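Local coordinates for tetratricopeptide TPR_2 repeat protein (Thermobaculum terrenum, PDB 5DJS), which is of unknown function but joins tetratricopeptide repeats to a family 41 glycosyl transferase region of GT-B type, with uridine-5'-diphosphate bound in the model, at residues R306-C311 and S420-S425; E427-G432 and S450-A455; L268-T273 and D280-D285; G170-H175 and Y179-V184. The protein carries 1 engineered substitution. All coordinates share one frame; numbering follows the deposited sequence.

Interaction 1: residues R306-C311 and S420-S425; sequences RFYLPC and SGCTTS. With UDP (uridine-5'-diphosphate), chain E.
Cys422 pushes its sulfur into the notch between Leu309 and Tyr308, and everything tight in this contact gathers there. SG lies 3.4 Å from Leu309 CD1, a branch tip, and 3.7 Å from Tyr308 OH, reaching the tyrosine ring obliquely. With SG anti to the backbone N (chi1 176°), the sulfur extends the line of a CB that already faces 306-311. Behind the notch, Leu309 CG sits 3.5 Å above the centre of one face of the Tyr308 ring, and Phe307 CE1 comes to that ring's edge in plane. The loop side is thus a buried apolar pile that leans on Cys422 through side-chain ends, while the backbones stay well apart, with 9.7 Å between Leu309 CA and Cys422 CA. In a GT-B fold the ligand lies in the cleft between two Rossmann-like domains, and this contact spans them beside it: Cys422 is the N-cap of helix 423-430, whose first turn faces the diphosphate. Cys422 N gives UDP O2B a hydrogen bond of 2.9 Å (154° at the hydrogen). Thr424 N reaches UDP O1B at 3.3 Å, and Thr423 N offers the same oxygen a weak bond. The helix end would probably favour the negative charge. Packing is looser at Phe307, whose CZ stays 4.8 Å from Cys422 SG, and on the Arg306 side, where the partly exposed arginine pairs with Asp500 in a salt bridge.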
# COMPACT_ATOMS: atom_id res chain seq x y z
N ARG A 306 13.70 1.52 16.33
CA ARG A 306 13.73 2.68 15.45
C ARG A 306 12.44 2.62 14.60
O ARG A 306 11.61 1.72 14.78
CB ARG A 306 14.95 2.59 14.53
CG ARG A 306 14.93 1.38 13.62
CD ARG A 306 16.02 1.34 12.58
NE ARG A 306 16.31 2.60 11.88
CZ ARG A 306 15.51 3.24 11.04
NH1 ARG A 306 14.28 2.82 10.77
NH2 ARG A 306 15.94 4.35 10.46
N PHE A 307 12.30 3.53 13.64
CA PHE A 307 11.18 3.52 12.69
C PHE A 307 11.24 2.24 11.84
O PHE A 307 12.33 1.79 11.49
CB PHE A 307 11.23 4.77 11.80
CG PHE A 307 10.04 4.94 10.89
CD1 PHE A 307 8.75 4.98 11.41
CD2 PHE A 307 10.22 5.08 9.51
CE1 PHE A 307 7.66 5.14 10.57
CE2 PHE A 307 9.13 5.24 8.67
CZ PHE A 307 7.84 5.28 9.20
N TYR A 308 10.08 1.67 11.52
CA TYR A 308 10.03 0.36 10.83
C TYR A 308 10.46 0.35 9.36
O TYR A 308 10.40 -0.70 8.74
CB TYR A 308 8.65 -0.29 10.99
CG TYR A 308 7.57 0.15 10.00
CD1 TYR A 308 7.13 1.48 9.93
CD2 TYR A 308 6.96 -0.78 9.15
CE1 TYR A 308 6.14 1.87 9.04
CE2 TYR A 308 5.97 -0.41 8.26
CZ TYR A 308 5.56 0.92 8.20
OH TYR A 308 4.57 1.28 7.32
N LEU A 309 10.90 1.49 8.81
CA LEU A 309 11.32 1.60 7.42
C LEU A 309 12.59 2.45 7.31
O LEU A 309 12.86 3.25 8.21
CB LEU A 309 10.22 2.27 6.61
CG LEU A 309 8.85 1.62 6.63
CD1 LEU A 309 7.83 2.52 5.96
CD2 LEU A 309 8.90 0.31 5.91
N PRO A 310 13.35 2.31 6.20
CA PRO A 310 14.49 3.19 5.94
C PRO A 310 14.07 4.56 5.35
O PRO A 310 13.43 4.61 4.30
CB PRO A 310 15.33 2.40 4.93
CG PRO A 310 14.34 1.57 4.17
CD PRO A 310 13.19 1.30 5.12
N CYS A 311 14.47 5.64 6.03
CA CYS A 311 14.08 7.02 5.68
C CYS A 311 15.07 7.82 4.79
O CYS A 311 14.84 9.01 4.52
CB CYS A 311 13.84 7.79 6.98
SG CYS A 311 12.55 7.08 8.02
N SER A 420 -3.69 5.92 8.13
CA SER A 420 -2.61 6.89 8.07
C SER A 420 -1.71 6.62 6.88
O SER A 420 -1.41 5.46 6.57
CB SER A 420 -1.75 6.88 9.33
OG SER A 420 -0.59 7.66 9.12
N GLY A 421 -1.26 7.70 6.25
CA GLY A 421 -0.32 7.60 5.16
C GLY A 421 1.05 7.20 5.67
O GLY A 421 1.25 7.06 6.88
N CYS A 422 1.99 7.00 4.76
CA CYS A 422 3.31 6.55 5.15
C CYS A 422 4.35 7.18 4.25
O CYS A 422 5.10 8.04 4.69
CB CYS A 422 3.40 5.02 5.09
SG CYS A 422 5.04 4.38 5.45
N THR A 423 4.36 6.78 2.98
CA THR A 423 5.41 7.26 2.10
C THR A 423 5.15 8.71 1.68
O THR A 423 6.11 9.45 1.48
CB THR A 423 5.79 6.29 0.92
OG1 THR A 423 5.78 6.99 -0.32
CG2 THR A 423 4.89 5.06 0.82
N THR A 424 3.89 9.15 1.62
CA THR A 424 3.59 10.56 1.33
C THR A 424 4.06 11.44 2.49
O THR A 424 4.59 12.53 2.28
CB THR A 424 2.10 10.87 1.03
OG1 THR A 424 1.32 10.64 2.20
CG2 THR A 424 1.56 10.04 -0.12
N SER A 425 3.87 10.95 3.71
CA SER A 425 4.34 11.68 4.90
C SER A 425 5.85 11.81 4.92
O SER A 425 6.38 12.89 5.19
CB SER A 425 3.86 11.00 6.17
OG SER A 425 2.47 10.78 6.07
N1 UDP E . 2.73 9.21 -6.27
C2 UDP E . 2.95 9.74 -7.57
N3 UDP E . 2.04 10.58 -8.11
C4 UDP E . 0.93 10.93 -7.44
C5 UDP E . 0.68 10.43 -6.17
C6 UDP E . 1.61 9.56 -5.60
O2 UDP E . 3.97 9.45 -8.23
O4 UDP E . 0.11 11.70 -7.96
C1' UDP E . 3.72 8.30 -5.66
C2' UDP E . 4.33 8.95 -4.43
O2' UDP E . 5.74 8.73 -4.49
C3' UDP E . 3.62 8.29 -3.26
C4' UDP E . 3.15 6.94 -3.79
O4' UDP E . 3.16 7.05 -5.22
O3' UDP E . 4.47 8.13 -2.13
C5' UDP E . 1.75 6.50 -3.36
O5' UDP E . 1.41 6.91 -2.03
PA UDP E . -0.13 6.81 -1.54
O1A UDP E . -0.53 5.36 -1.63
O2A UDP E . -0.91 7.87 -2.29
O3A UDP E . -0.17 7.26 0.02
PB UDP E . 0.73 6.60 1.19
O1B UDP E . 2.14 6.55 0.67
O2B UDP E . 0.60 7.57 2.32
O3B UDP E . 0.09 5.25 1.45

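Interaction 2: residues E427-G432 and S450-A455; sequences EALWMG and SLLRWA. With UDP (uridine-5'-diphosphate), chain E.
Leu429 meets Leu451 and Leu452 without any flat group between them; two flat groups of helix 423-430, the Trp430 ring and the Glu427 carboxylate, stand to one side. Trp430 carries the backbone N of Glu427 over one face, 4.3 Å above the plane and offset toward the rim, while its NE1 is hydrogen-bonded to Cys311 O. The Glu427 carboxylate, at the end of a chain extended beyond CG, reaches the ribose of UDP: OE2 lies by O2', modelled too close for the length of the bond to be trusted, and O3' lies near the carboxylate as well. Arg400 adds a salt bridge to OE2, which probably steadies the carboxylate's negative charge. The contact itself is wholly apolar. Leu429 and Leu451 meet tip to tip, CD1 to CD1 at 3.8 Å, whereas Leu452 crosses obliquely and sets its CD2 4.1 Å from both Leu429 CD1 and Leu429 CD2. Having CG beside its backbone N (chi1 -58°), Leu429 can aim both branches at the other helix. Helix 423-430 ends in a Schellman motif with Gly432 at C-prime, where Gly432 N bonds to Leu429 O at 2.9 Å. The leucine cluster therefore joins two consecutive helices of the sheet domain that holds the nucleotide: strand 435-438 runs between them in sequence and presents Val435 to Leu429 and Thr437 to Leu452, while helix 479-521 adds Leu489 and Trp492 against Leu429.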
# COMPACT_ATOMS: atom_id res chain seq x y z
N GLU A 427 7.79 11.60 2.27
CA GLU A 427 8.11 12.48 1.16
C GLU A 427 7.98 13.96 1.53
O GLU A 427 8.79 14.77 1.09
CB GLU A 427 7.22 12.18 -0.05
CG GLU A 427 7.63 10.91 -0.79
CD GLU A 427 6.64 10.50 -1.86
OE1 GLU A 427 5.48 10.97 -1.86
OE2 GLU A 427 7.05 9.70 -2.72
N ALA A 428 6.97 14.29 2.32
CA ALA A 428 6.76 15.66 2.80
C ALA A 428 7.95 16.11 3.64
O ALA A 428 8.57 17.14 3.35
CB ALA A 428 5.47 15.77 3.61
N LEU A 429 8.29 15.32 4.65
CA LEU A 429 9.44 15.61 5.51
C LEU A 429 10.73 15.79 4.70
O LEU A 429 11.48 16.74 4.95
CB LEU A 429 9.64 14.54 6.59
CG LEU A 429 8.51 14.23 7.59
CD1 LEU A 429 9.06 13.47 8.79
CD2 LEU A 429 7.75 15.46 8.06
N TRP A 430 10.98 14.92 3.72
CA TRP A 430 12.14 15.08 2.81
C TRP A 430 12.23 16.47 2.15
O TRP A 430 13.33 16.95 1.87
CB TRP A 430 12.13 14.02 1.70
CG TRP A 430 12.52 12.61 2.10
CD1 TRP A 430 13.23 12.22 3.21
CD2 TRP A 430 12.25 11.41 1.36
NE1 TRP A 430 13.39 10.85 3.21
CE2 TRP A 430 12.80 10.33 2.09
CE3 TRP A 430 11.58 11.14 0.16
CZ2 TRP A 430 12.70 9.00 1.65
CZ3 TRP A 430 11.48 9.82 -0.28
CH2 TRP A 430 12.04 8.77 0.46
N MET A 431 11.06 17.08 1.90
CA MET A 431 10.96 18.44 1.34
C MET A 431 10.75 19.56 2.39
O MET A 431 10.31 20.66 2.06
CB MET A 431 9.83 18.47 0.31
CG MET A 431 10.01 17.49 -0.84
SD MET A 431 11.57 17.66 -1.71
CE MET A 431 11.44 19.32 -2.39
N GLY A 432 11.08 19.27 3.65
CA GLY A 432 10.98 20.26 4.71
C GLY A 432 9.59 20.78 5.01
O GLY A 432 9.45 21.91 5.47
N SER A 450 4.29 7.21 14.19
CA SER A 450 5.59 6.61 14.48
C SER A 450 6.73 7.40 13.85
O SER A 450 7.65 7.84 14.55
CB SER A 450 5.62 5.15 13.98
OG SER A 450 6.88 4.54 14.23
N LEU A 451 6.66 7.58 12.53
CA LEU A 451 7.67 8.35 11.76
C LEU A 451 8.01 9.65 12.47
O LEU A 451 9.17 9.92 12.75
CB LEU A 451 7.15 8.67 10.34
CG LEU A 451 8.12 8.99 9.18
CD1 LEU A 451 7.50 10.00 8.23
CD2 LEU A 451 9.49 9.48 9.61
N LEU A 452 6.98 10.44 12.78
CA LEU A 452 7.14 11.74 13.43
C LEU A 452 7.79 11.63 14.82
O LEU A 452 8.70 12.41 15.14
CB LEU A 452 5.78 12.46 13.51
CG LEU A 452 5.13 12.89 12.19
CD1 LEU A 452 3.76 13.47 12.47
CD2 LEU A 452 5.96 13.91 11.43
N ARG A 453 7.34 10.68 15.63
CA ARG A 453 7.95 10.45 16.95
C ARG A 453 9.45 10.12 16.85
O ARG A 453 10.27 10.72 17.54
CB ARG A 453 7.21 9.35 17.71
CG ARG A 453 5.85 9.76 18.24
CD ARG A 453 5.34 8.79 19.30
NE ARG A 453 4.02 9.17 19.82
CZ ARG A 453 3.77 10.17 20.68
NH1 ARG A 453 4.75 10.95 21.16
NH2 ARG A 453 2.51 10.40 21.06
N TRP A 454 9.80 9.20 15.95
CA TRP A 454 11.21 8.82 15.72
C TRP A 454 12.07 9.94 15.12
O TRP A 454 13.29 9.90 15.27
CB TRP A 454 11.31 7.59 14.81
CG TRP A 454 10.84 6.31 15.44
CD1 TRP A 454 9.83 5.51 15.00
CD2 TRP A 454 11.38 5.68 16.61
NE1 TRP A 454 9.70 4.42 15.83
CE2 TRP A 454 10.64 4.49 16.82
CE3 TRP A 454 12.42 5.99 17.50
CZ2 TRP A 454 10.89 3.62 17.89
CZ3 TRP A 454 12.67 5.13 18.56
CH2 TRP A 454 11.91 3.96 18.75
N ALA A 455 11.46 10.91 14.44
CA ALA A 455 12.20 12.04 13.86
C ALA A 455 12.19 13.30 14.75
O ALA A 455 12.56 14.38 14.29
CB ALA A 455 11.63 12.35 12.48
N1 UDP E . 2.73 9.21 -6.27
C2 UDP E . 2.95 9.74 -7.57
N3 UDP E . 2.04 10.58 -8.11
C4 UDP E . 0.93 10.93 -7.44
C5 UDP E . 0.68 10.43 -6.17
C6 UDP E . 1.61 9.56 -5.60
O2 UDP E . 3.97 9.45 -8.23
O4 UDP E . 0.11 11.70 -7.96
C1' UDP E . 3.72 8.30 -5.66
C2' UDP E . 4.33 8.95 -4.43
O2' UDP E . 5.74 8.73 -4.49
C3' UDP E . 3.62 8.29 -3.26
C4' UDP E . 3.15 6.94 -3.79
O4' UDP E . 3.16 7.05 -5.22
O3' UDP E . 4.47 8.13 -2.13
C5' UDP E . 1.75 6.50 -3.36
O5' UDP E . 1.41 6.91 -2.03
PA UDP E . -0.13 6.81 -1.54
O1A UDP E . -0.53 5.36 -1.63
O2A UDP E . -0.91 7.87 -2.29
O3A UDP E . -0.17 7.26 0.02
PB UDP E . 0.73 6.60 1.19
O1B UDP E . 2.14 6.55 0.67
O2B UDP E . 0.60 7.57 2.32
O3B UDP E . 0.09 5.25 1.45

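Interaction 3: residues L268-T273 and D280-D285; sequences LAAINT and DYLVGD
The helix-free connection between two neighbouring parallel strands of a Rossmann-like sheet, 263-266 and 281-285, folds back here so that Ala270, Asn272 and Thr273 meet one branch of Leu282. That branch is CD1. It lies 4.1 Å from Ala270 CB, 3.7 Å from the backbone atom Asn272 O and 4.4 Å from Thr273 CA, and a single methyl makes all three contacts. The CB of Leu282 faces the loop, and CG anti to the backbone N (chi1 -175°) carries CD1 on to it. The approach to Asn272 O is plain van der Waals packing; that carbonyl has a weak hydrogen bond from Trp246 NE1. Further along, a water bridges the two backbones: it accepts from Leu268 N at 2.9 Å and donates to Val283 O at 3.0 Å. Two main-chain groups that do not reach each other are thereby satisfied through one bridging molecule, and the water links the start of the loop to Val283, next to the residue whose methyl packs on Ala270 and Asn272. The hydroxyl of Thr273 turns to Glu299 rather than to the strand. Strand 281-285 lies between 263-266 and 300-304, with Leu282 also touching Thr266 and Leu301; Val283, its CB directed differently, packs on Val265 and Leu304 and reaches helix 479-521 at Leu508 and Met515.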
# COMPACT_ATOMS: atom_id res chain seq x y z
N LEU A 268 6.70 -4.25 5.65
CA LEU A 268 6.70 -3.12 4.69
C LEU A 268 5.30 -2.68 4.26
O LEU A 268 4.94 -1.53 4.44
CB LEU A 268 7.59 -3.40 3.47
CG LEU A 268 7.88 -2.24 2.53
CD1 LEU A 268 8.90 -1.33 3.15
CD2 LEU A 268 8.45 -2.76 1.23
N ALA A 269 4.52 -3.60 3.71
CA ALA A 269 3.17 -3.29 3.23
C ALA A 269 2.11 -3.58 4.29
O ALA A 269 1.03 -2.99 4.25
CB ALA A 269 2.87 -4.10 1.96
N ALA A 270 2.42 -4.47 5.22
CA ALA A 270 1.48 -4.88 6.23
C ALA A 270 1.02 -3.68 7.03
O ALA A 270 1.85 -2.89 7.48
CB ALA A 270 2.09 -5.93 7.14
N ILE A 271 -0.29 -3.53 7.14
CA ILE A 271 -0.96 -2.61 8.07
C ILE A 271 -1.77 -3.35 9.15
O ILE A 271 -2.36 -2.72 10.03
CB ILE A 271 -1.92 -1.63 7.34
CG1 ILE A 271 -2.94 -2.40 6.50
CG2 ILE A 271 -1.12 -0.67 6.47
CD1 ILE A 271 -4.17 -1.59 6.15
N ASN A 272 -1.82 -4.67 9.04
CA ASN A 272 -2.51 -5.51 10.03
C ASN A 272 -2.06 -6.97 9.80
O ASN A 272 -1.27 -7.26 8.89
CB ASN A 272 -4.04 -5.34 9.86
CG ASN A 272 -4.87 -5.62 11.13
OD1 ASN A 272 -6.08 -5.54 11.06
ND2 ASN A 272 -4.26 -5.90 12.27
N THR A 273 -2.56 -7.88 10.63
CA THR A 273 -2.23 -9.29 10.51
C THR A 273 -2.63 -9.85 9.16
O THR A 273 -3.59 -9.38 8.55
CB THR A 273 -2.89 -10.11 11.64
OG1 THR A 273 -2.34 -11.44 11.65
CG2 THR A 273 -4.44 -10.18 11.49
N ASP A 280 5.12 -16.30 10.79
CA ASP A 280 5.71 -16.39 12.12
C ASP A 280 5.84 -15.01 12.71
O ASP A 280 5.45 -14.79 13.86
CB ASP A 280 7.10 -17.07 12.08
CG ASP A 280 7.10 -18.42 11.38
OD1 ASP A 280 6.33 -19.32 11.81
OD2 ASP A 280 7.87 -18.58 10.39
N TYR A 281 6.39 -14.08 11.92
CA TYR A 281 6.69 -12.72 12.38
C TYR A 281 6.08 -11.61 11.52
O TYR A 281 5.94 -11.76 10.31
CB TYR A 281 8.21 -12.52 12.46
CG TYR A 281 8.85 -13.46 13.45
CD1 TYR A 281 8.85 -13.15 14.81
CD2 TYR A 281 9.41 -14.66 13.04
CE1 TYR A 281 9.43 -14.00 15.73
CE2 TYR A 281 9.98 -15.53 13.96
CZ TYR A 281 9.99 -15.19 15.30
OH TYR A 281 10.56 -16.03 16.21
N LEU A 282 5.72 -10.51 12.17
CA LEU A 282 5.41 -9.26 11.51
C LEU A 282 6.38 -8.21 12.07
O LEU A 282 6.40 -7.98 13.28
CB LEU A 282 3.96 -8.87 11.78
CG LEU A 282 3.42 -7.62 11.07
CD1 LEU A 282 1.93 -7.74 10.76
CD2 LEU A 282 3.68 -6.36 11.87
N VAL A 283 7.18 -7.59 11.20
CA VAL A 283 8.19 -6.58 11.61
C VAL A 283 7.63 -5.13 11.61
O VAL A 283 7.44 -4.52 10.55
CB VAL A 283 9.43 -6.63 10.69
CG1 VAL A 283 10.46 -5.58 11.08
CG2 VAL A 283 10.06 -8.01 10.73
N GLY A 284 7.37 -4.61 12.81
CA GLY A 284 6.89 -3.23 13.00
C GLY A 284 7.90 -2.40 13.78
O GLY A 284 9.11 -2.49 13.55
N ASP A 285 7.39 -1.57 14.69
CA ASP A 285 8.24 -0.82 15.63
C ASP A 285 7.46 -0.39 16.88
O ASP A 285 6.25 -0.63 16.96
CB ASP A 285 8.97 0.35 14.94
CG ASP A 285 8.09 1.56 14.71
OD1 ASP A 285 7.52 2.09 15.69
OD2 ASP A 285 8.04 2.04 13.54
O HOH W 1 5.64 -3.81 8.27

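Interaction 4: residues G170-H175 and Y179-V184; sequences GELRCH and YFLEPV
Tyr179 lays its side chain back along the end of the loop, over His175 and on to Cys174. Its CB lies 3.8 Å from His175 O; CG follows at 3.6 Å from the same oxygen. CD2 then passes the carbonyl carbon of His175, and with CE2 and CZ the ring has moved over the peptide itself: His175 N lies 3.5 Å above one face, offset toward the rim. At the tip, OH comes 3.5 Å from Cys174 CB. CG anti to the carbonyl carbon (chi1 -66°) helps swing the ring back over 174-175. Tyr179 N also donates to His175 O at 2.9 Å (157°), a helical bond in the first turn of helix 176-187. Deeper in, Leu172, the centre of an inverse gamma turn after strand 163-169, brings CD2 to 3.5 Å from Leu181 CD2. Arg400 makes a cation-pi contact with the Tyr179 ring, and the tyrosine side chain comes within about 4 Å of UDP between nearest atoms. Chemically, then, the turn from strand into helix rests on one backbone bond, a ring laid on a peptide and a buried leucine pair, and the partly exposed tyrosine is held by its face beside the nucleotide.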
# COMPACT_ATOMS: atom_id res chain seq x y z
N GLY A 170 4.87 -8.77 -5.57
CA GLY A 170 4.42 -8.43 -6.91
C GLY A 170 4.41 -6.94 -7.19
O GLY A 170 3.81 -6.50 -8.17
N GLU A 171 5.05 -6.15 -6.33
CA GLU A 171 5.29 -4.75 -6.64
C GLU A 171 6.76 -4.32 -6.39
O GLU A 171 7.05 -3.29 -5.78
CB GLU A 171 4.25 -3.85 -5.97
CG GLU A 171 4.08 -4.11 -4.49
CD GLU A 171 2.97 -5.10 -4.15
OE1 GLU A 171 2.35 -5.70 -5.05
OE2 GLU A 171 2.70 -5.25 -2.93
N LEU A 172 7.67 -5.16 -6.90
CA LEU A 172 9.08 -4.85 -7.04
C LEU A 172 9.26 -3.99 -8.28
O LEU A 172 9.58 -4.50 -9.34
CB LEU A 172 9.92 -6.15 -7.18
CG LEU A 172 9.88 -7.14 -6.01
CD1 LEU A 172 10.90 -8.24 -6.24
CD2 LEU A 172 10.15 -6.45 -4.68
N ARG A 173 9.01 -2.69 -8.13
CA ARG A 173 9.08 -1.69 -9.22
C ARG A 173 8.94 -0.29 -8.61
O ARG A 173 8.93 -0.17 -7.37
CB ARG A 173 7.99 -1.93 -10.28
CG ARG A 173 6.56 -1.72 -9.80
CD ARG A 173 5.54 -1.86 -10.91
NE ARG A 173 4.20 -1.92 -10.34
CZ ARG A 173 3.63 -3.00 -9.80
NH1 ARG A 173 4.25 -4.18 -9.79
NH2 ARG A 173 2.42 -2.91 -9.30
N CYS A 174 8.82 0.75 -9.45
CA CYS A 174 8.54 2.12 -9.00
C CYS A 174 7.23 2.15 -8.22
O CYS A 174 6.16 2.34 -8.80
CB CYS A 174 8.47 3.10 -10.17
SG CYS A 174 10.07 3.40 -10.96
N HIS A 175 7.35 1.93 -6.91
CA HIS A 175 6.22 1.69 -6.04
C HIS A 175 6.76 1.66 -4.61
O HIS A 175 7.85 1.15 -4.39
CB HIS A 175 5.57 0.35 -6.39
CG HIS A 175 4.39 0.01 -5.54
ND1 HIS A 175 3.13 0.50 -5.77
CD2 HIS A 175 4.29 -0.76 -4.43
CE1 HIS A 175 2.30 0.05 -4.85
NE2 HIS A 175 2.98 -0.73 -4.02
N TYR A 179 10.58 1.19 -3.48
CA TYR A 179 11.29 2.38 -2.99
C TYR A 179 11.99 2.11 -1.66
O TYR A 179 13.14 2.51 -1.48
CB TYR A 179 10.36 3.61 -2.86
CG TYR A 179 9.79 4.15 -4.17
CD1 TYR A 179 10.57 4.20 -5.34
CD2 TYR A 179 8.48 4.64 -4.24
CE1 TYR A 179 10.06 4.70 -6.53
CE2 TYR A 179 7.97 5.14 -5.43
CZ TYR A 179 8.76 5.17 -6.57
OH TYR A 179 8.26 5.65 -7.76
N PHE A 180 11.30 1.44 -0.74
CA PHE A 180 11.87 1.09 0.58
C PHE A 180 12.72 -0.19 0.59
O PHE A 180 13.53 -0.37 1.50
CB PHE A 180 10.76 0.94 1.61
CG PHE A 180 10.08 2.23 1.98
CD1 PHE A 180 10.78 3.21 2.66
CD2 PHE A 180 8.73 2.45 1.68
CE1 PHE A 180 10.16 4.40 3.02
CE2 PHE A 180 8.11 3.64 2.04
CZ PHE A 180 8.82 4.61 2.71
N LEU A 181 12.54 -1.07 -0.39
CA LEU A 181 13.34 -2.29 -0.47
C LEU A 181 14.73 -2.01 -1.02
O LEU A 181 15.70 -2.59 -0.54
CB LEU A 181 12.65 -3.37 -1.32
CG LEU A 181 13.37 -4.73 -1.36
CD1 LEU A 181 13.38 -5.37 0.02
CD2 LEU A 181 12.71 -5.64 -2.38
N GLU A 182 14.83 -1.16 -2.04
CA GLU A 182 16.12 -0.80 -2.66
C GLU A 182 17.28 -0.52 -1.67
O GLU A 182 18.33 -1.15 -1.78
CB GLU A 182 15.96 0.37 -3.65
CG GLU A 182 17.27 0.82 -4.28
CD GLU A 182 17.10 1.70 -5.50
OE1 GLU A 182 18.03 1.73 -6.32
OE2 GLU A 182 16.05 2.37 -5.64
N PRO A 183 17.09 0.41 -0.71
CA PRO A 183 18.16 0.62 0.27
C PRO A 183 18.53 -0.65 1.03
O PRO A 183 19.73 -0.92 1.22
CB PRO A 183 17.58 1.67 1.23
CG PRO A 183 16.11 1.68 0.97
CD PRO A 183 15.96 1.32 -0.47
N VAL A 184 17.52 -1.40 1.46
CA VAL A 184 17.72 -2.63 2.24
C VAL A 184 18.51 -3.69 1.47
O VAL A 184 19.44 -4.29 2.01
CB VAL A 184 16.37 -3.20 2.75
CG1 VAL A 184 16.53 -4.60 3.35
CG2 VAL A 184 15.79 -2.27 3.80

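How the interactions relate
Along the chain the four contacts follow one another, and none nests in or crosses another. Interaction 4 closes first, a short turn from strand 163-169 into helix 176-187; interaction 3 then closes the loop between strands 263-266 and 281-285. Interaction 1 makes the long closure, 109 residues from the first sheet domain to the second, and interaction 2 joins two successive helices of the second. In space all but interactions 2 and 4 touch one another. Leu268 of interaction 3 packs on Phe180 of interaction 4 and on Leu309 of interaction 1. Asp285 bonds to Ser450 and Trp454 of interaction 2, giving the two domains another link. Interactions 1 and 2 share helix 423-430 and both touch UDP.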